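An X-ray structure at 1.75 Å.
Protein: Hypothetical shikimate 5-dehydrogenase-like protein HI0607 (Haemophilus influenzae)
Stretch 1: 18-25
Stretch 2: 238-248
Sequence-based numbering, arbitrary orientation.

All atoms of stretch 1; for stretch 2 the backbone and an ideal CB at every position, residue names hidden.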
# COMPACT_ATOMS: atom_id res chain seq x y z
N ASN A 18 11.20 6.64 -9.24
CA ASN A 18 12.34 5.76 -9.44
C ASN A 18 12.43 4.61 -8.45
O ASN A 18 13.32 3.79 -8.59
CB ASN A 18 13.66 6.52 -9.38
CG ASN A 18 14.12 6.97 -10.75
OD1 ASN A 18 14.13 6.18 -11.70
ND2 ASN A 18 14.52 8.23 -10.86
N PHE A 19 11.52 4.57 -7.49
CA PHE A 19 11.61 3.58 -6.42
C PHE A 19 11.65 2.17 -6.99
O PHE A 19 12.58 1.43 -6.76
CB PHE A 19 10.47 3.67 -5.40
CG PHE A 19 10.49 2.53 -4.41
CD1 PHE A 19 11.38 2.54 -3.35
CD2 PHE A 19 9.68 1.42 -4.59
CE1 PHE A 19 11.45 1.49 -2.47
CE2 PHE A 19 9.75 0.36 -3.71
CZ PHE A 19 10.63 0.40 -2.65
N GLY A 20 10.63 1.77 -7.75
CA GLY A 20 10.53 0.39 -8.20
C GLY A 20 11.62 -0.01 -9.16
O GLY A 20 12.17 -1.13 -9.10
N THR A 21 11.98 0.87 -10.09
CA THR A 21 13.07 0.60 -11.03
C THR A 21 14.37 0.33 -10.26
O THR A 21 15.10 -0.62 -10.56
CB THR A 21 13.24 1.74 -12.04
OG1 THR A 21 12.01 1.93 -12.74
CG2 THR A 21 14.27 1.44 -13.11
N THR A 22 14.64 1.10 -9.22
CA THR A 22 15.85 0.86 -8.43
C THR A 22 15.82 -0.46 -7.65
O THR A 22 16.71 -1.30 -7.74
CB THR A 22 16.06 2.06 -7.49
OG1 THR A 22 16.22 3.24 -8.28
CG2 THR A 22 17.37 1.94 -6.74
N PHE A 23 14.70 -0.66 -6.97
CA PHE A 23 14.46 -1.77 -6.04
C PHE A 23 14.40 -3.09 -6.78
O PHE A 23 15.08 -4.04 -6.41
CB PHE A 23 13.13 -1.51 -5.33
CG PHE A 23 12.74 -2.50 -4.28
CD1 PHE A 23 13.24 -2.38 -2.99
CD2 PHE A 23 11.83 -3.51 -4.53
CE1 PHE A 23 12.85 -3.29 -1.99
CE2 PHE A 23 11.43 -4.38 -3.53
CZ PHE A 23 11.98 -4.29 -2.26
N HIS A 24 13.55 -3.18 -7.80
CA HIS A 24 13.41 -4.47 -8.49
C HIS A 24 14.69 -4.90 -9.24
O HIS A 24 15.11 -6.07 -9.20
CB HIS A 24 12.21 -4.45 -9.44
CG HIS A 24 10.88 -4.49 -8.75
ND1 HIS A 24 10.20 -3.35 -8.37
CD2 HIS A 24 10.05 -5.53 -8.49
CE1 HIS A 24 9.05 -3.70 -7.81
NE2 HIS A 24 8.93 -5.02 -7.89
N ASN A 25 15.33 -3.97 -9.93
CA ASN A 25 16.55 -4.28 -10.65
C ASN A 25 17.69 -4.72 -9.73
O ASN A 25 18.41 -5.67 -10.04
CB ASN A 25 17.00 -3.14 -11.57
CG ASN A 25 16.12 -2.99 -12.81
OD1 ASN A 25 15.58 -1.91 -13.07
ND2 ASN A 25 15.95 -4.07 -13.57
N UNK A 238 4.96 -0.61 4.59
CA UNK A 238 3.92 -0.84 3.61
C UNK A 238 4.49 -0.79 2.20
O UNK A 238 4.26 -1.70 1.40
CB UNK A 238 2.80 0.19 3.77
N UNK A 239 5.26 0.25 1.88
CA UNK A 239 5.75 0.41 0.51
C UNK A 239 6.66 -0.75 0.15
O UNK A 239 6.60 -1.28 -0.97
CB UNK A 239 6.49 1.74 0.34
N UNK A 240 7.52 -1.12 1.09
CA UNK A 240 8.43 -2.22 0.83
C UNK A 240 7.71 -3.56 0.66
O UNK A 240 7.98 -4.30 -0.29
CB UNK A 240 9.45 -2.32 1.97
N UNK A 241 6.76 -3.88 1.54
CA UNK A 241 6.12 -5.18 1.50
C UNK A 241 5.24 -5.28 0.27
O UNK A 241 5.20 -6.34 -0.36
CB UNK A 241 5.30 -5.43 2.77
N UNK A 242 4.55 -4.19 -0.10
CA UNK A 242 3.72 -4.26 -1.30
C UNK A 242 4.56 -4.51 -2.54
O UNK A 242 4.15 -5.30 -3.38
CB UNK A 242 2.91 -2.97 -1.47
N UNK A 243 5.77 -3.94 -2.58
CA UNK A 243 6.70 -4.18 -3.69
C UNK A 243 7.27 -5.60 -3.72
O UNK A 243 7.38 -6.23 -4.78
CB UNK A 243 7.85 -3.18 -3.61
N UNK A 244 7.65 -6.10 -2.55
CA UNK A 244 8.06 -7.50 -2.38
C UNK A 244 6.99 -8.46 -2.89
O UNK A 244 7.32 -9.45 -3.53
CB UNK A 244 8.36 -7.79 -0.91
N UNK A 245 5.73 -8.21 -2.57
CA UNK A 245 4.65 -9.10 -2.98
C UNK A 245 4.52 -9.10 -4.51
O UNK A 245 4.28 -10.14 -5.14
CB UNK A 245 3.33 -8.68 -2.33
N UNK A 246 4.67 -7.93 -5.13
CA UNK A 246 4.74 -7.85 -6.59
C UNK A 246 5.91 -8.67 -7.12
O UNK A 246 5.77 -9.45 -8.06
CB UNK A 246 4.87 -6.39 -7.04
N UNK A 247 7.07 -8.49 -6.50
CA UNK A 247 8.27 -9.17 -6.98
C UNK A 247 8.06 -10.68 -6.99
O UNK A 247 8.40 -11.39 -7.96
CB UNK A 247 9.48 -8.81 -6.11
N UNK A 248 7.44 -11.17 -5.91
CA UNK A 248 7.19 -12.59 -5.75
C UNK A 248 6.14 -13.07 -6.77
O UNK A 248 6.27 -14.15 -7.35
CB UNK A 248 6.73 -12.89 -4.32

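Two helices, 19-25 and 238-248, cross at -58° with axes 11.0 Å apart at closest approach. From stretch 1 come the rings of Phe-19, Phe-23 and His-24; the positions of stretch 2 are read against these.

Position 238 has helical angles and nothing of stretch 1 within 5.5 Å of its ideal CB, so this contact leaves it free. It is Val-238.

Position 239 points sideways, its ideal CB 5.3 Å from Phe-19 CZ. An apolar chain with some reach, such as valine, isoleucine, leucine or methionine, could cover the ring. The residue is Ile-239: its CG2 lies over one face of Phe-19, 4.2 Å from the ring centroid, a CH-pi contact.

Position 240 is also sideways, with the CZ atoms of Phe-19 and Phe-23 at the limit of reach. Again a medium apolar chain suits. Val-240 brings CG1 to 4.3 Å from Phe-23 CZ, a loose packing contact.

Positions 241 and 242 meet nothing: the first points away, the second is out of reach. Stretch 1 sets no rule for them, and they are Leu-241 and Gln-242.

Position 243 points toward stretch 1 and is the most crowded. Its ideal CB already lies 3.8 Å from Phe-23 CE2, 4.0 Å from Phe-19 CE2 and 4.4 Å from His-24 CE1. Little beyond a methyl is called for; alanine fits, and glycine or serine might be considered. Ala-243 spends its single CB on both phenylalanine rings, meeting Phe-19 at the ring edge.

Position 244 points away, yet its ideal CB is 5.2 Å from Phe-23 CZ, so a branched apolar chain could reach back. Val-244 does, placing CG2 3.9 Å from Phe-23 CZ, near the plane of that ring.

Position 245 is unconstrained here and holds Glu-245.

Position 246 points toward stretch 1, its ideal CB 4.4 Å from His-24 NE2. Polar or apolar chains are plausible. Gln-246 leaves its OE1 4.3 Å from His-24 CE1, at the imidazole edge, a contact without a hydrogen bond. The histidine has a bond of its own, from His-24 ND1 to Gly-20 O at 3.1 Å, which ties the ring to its own helix.

Position 247 points toward stretch 1, and its ideal CB lies 4.1 Å from His-24 CD2. An aromatic or a long aliphatic chain would suit. Phe-247, chi1 t, brings CD1 to 3.6 Å from His-24 CD2; the two rings meet rim to rim, planes at 23°, rather than stacking.

Position 248 is out of reach and carries Glu-248.

Stretch 2, residues 238-248: VIVLQAVEQFE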
# COMPACT_ATOMS: atom_id res chain seq x y z
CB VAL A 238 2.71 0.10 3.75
CG1 VAL A 238 1.70 -0.20 2.69
CG2 VAL A 238 2.02 -0.07 5.10
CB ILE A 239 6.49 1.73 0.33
CG1 ILE A 239 5.50 2.88 0.44
CG2 ILE A 239 7.18 1.81 -1.02
CD1 ILE A 239 6.14 4.23 0.29
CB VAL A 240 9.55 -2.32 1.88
CG1 VAL A 240 10.36 -3.60 1.63
CG2 VAL A 240 10.44 -1.09 1.79
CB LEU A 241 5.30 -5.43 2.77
CG LEU A 241 4.63 -6.81 2.91
CD1 LEU A 241 5.65 -7.92 2.64
CD2 LEU A 241 4.03 -6.90 4.32
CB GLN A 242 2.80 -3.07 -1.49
CG GLN A 242 3.47 -1.80 -1.92
CD GLN A 242 2.77 -0.50 -1.52
OE1 GLN A 242 2.46 -0.30 -0.35
NE2 GLN A 242 2.57 0.40 -2.49
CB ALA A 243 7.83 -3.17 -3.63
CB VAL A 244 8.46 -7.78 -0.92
CG1 VAL A 244 8.63 -9.27 -0.68
CG2 VAL A 244 9.76 -7.05 -0.61
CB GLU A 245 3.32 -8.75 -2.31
CG GLU A 245 3.36 -8.93 -0.79
CD GLU A 245 3.24 -10.37 -0.34
OE1 GLU A 245 2.55 -11.13 -1.04
OE2 GLU A 245 3.81 -10.73 0.73
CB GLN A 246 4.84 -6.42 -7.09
CG GLN A 246 3.62 -5.60 -6.75
CD GLN A 246 3.77 -4.14 -7.06
OE1 GLN A 246 4.87 -3.59 -6.93
NE2 GLN A 246 2.68 -3.49 -7.47
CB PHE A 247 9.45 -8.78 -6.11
CG PHE A 247 10.75 -9.35 -6.57
CD1 PHE A 247 11.64 -8.56 -7.28
CD2 PHE A 247 11.12 -10.65 -6.26
CE1 PHE A 247 12.84 -9.05 -7.72
CE2 PHE A 247 12.35 -11.15 -6.72
CZ PHE A 247 13.21 -10.35 -7.40
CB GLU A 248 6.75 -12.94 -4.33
CG GLU A 248 6.67 -14.44 -4.09
CD GLU A 248 6.25 -14.77 -2.66
OE1 GLU A 248 5.81 -15.91 -2.36
OE2 GLU A 248 6.37 -13.85 -1.83
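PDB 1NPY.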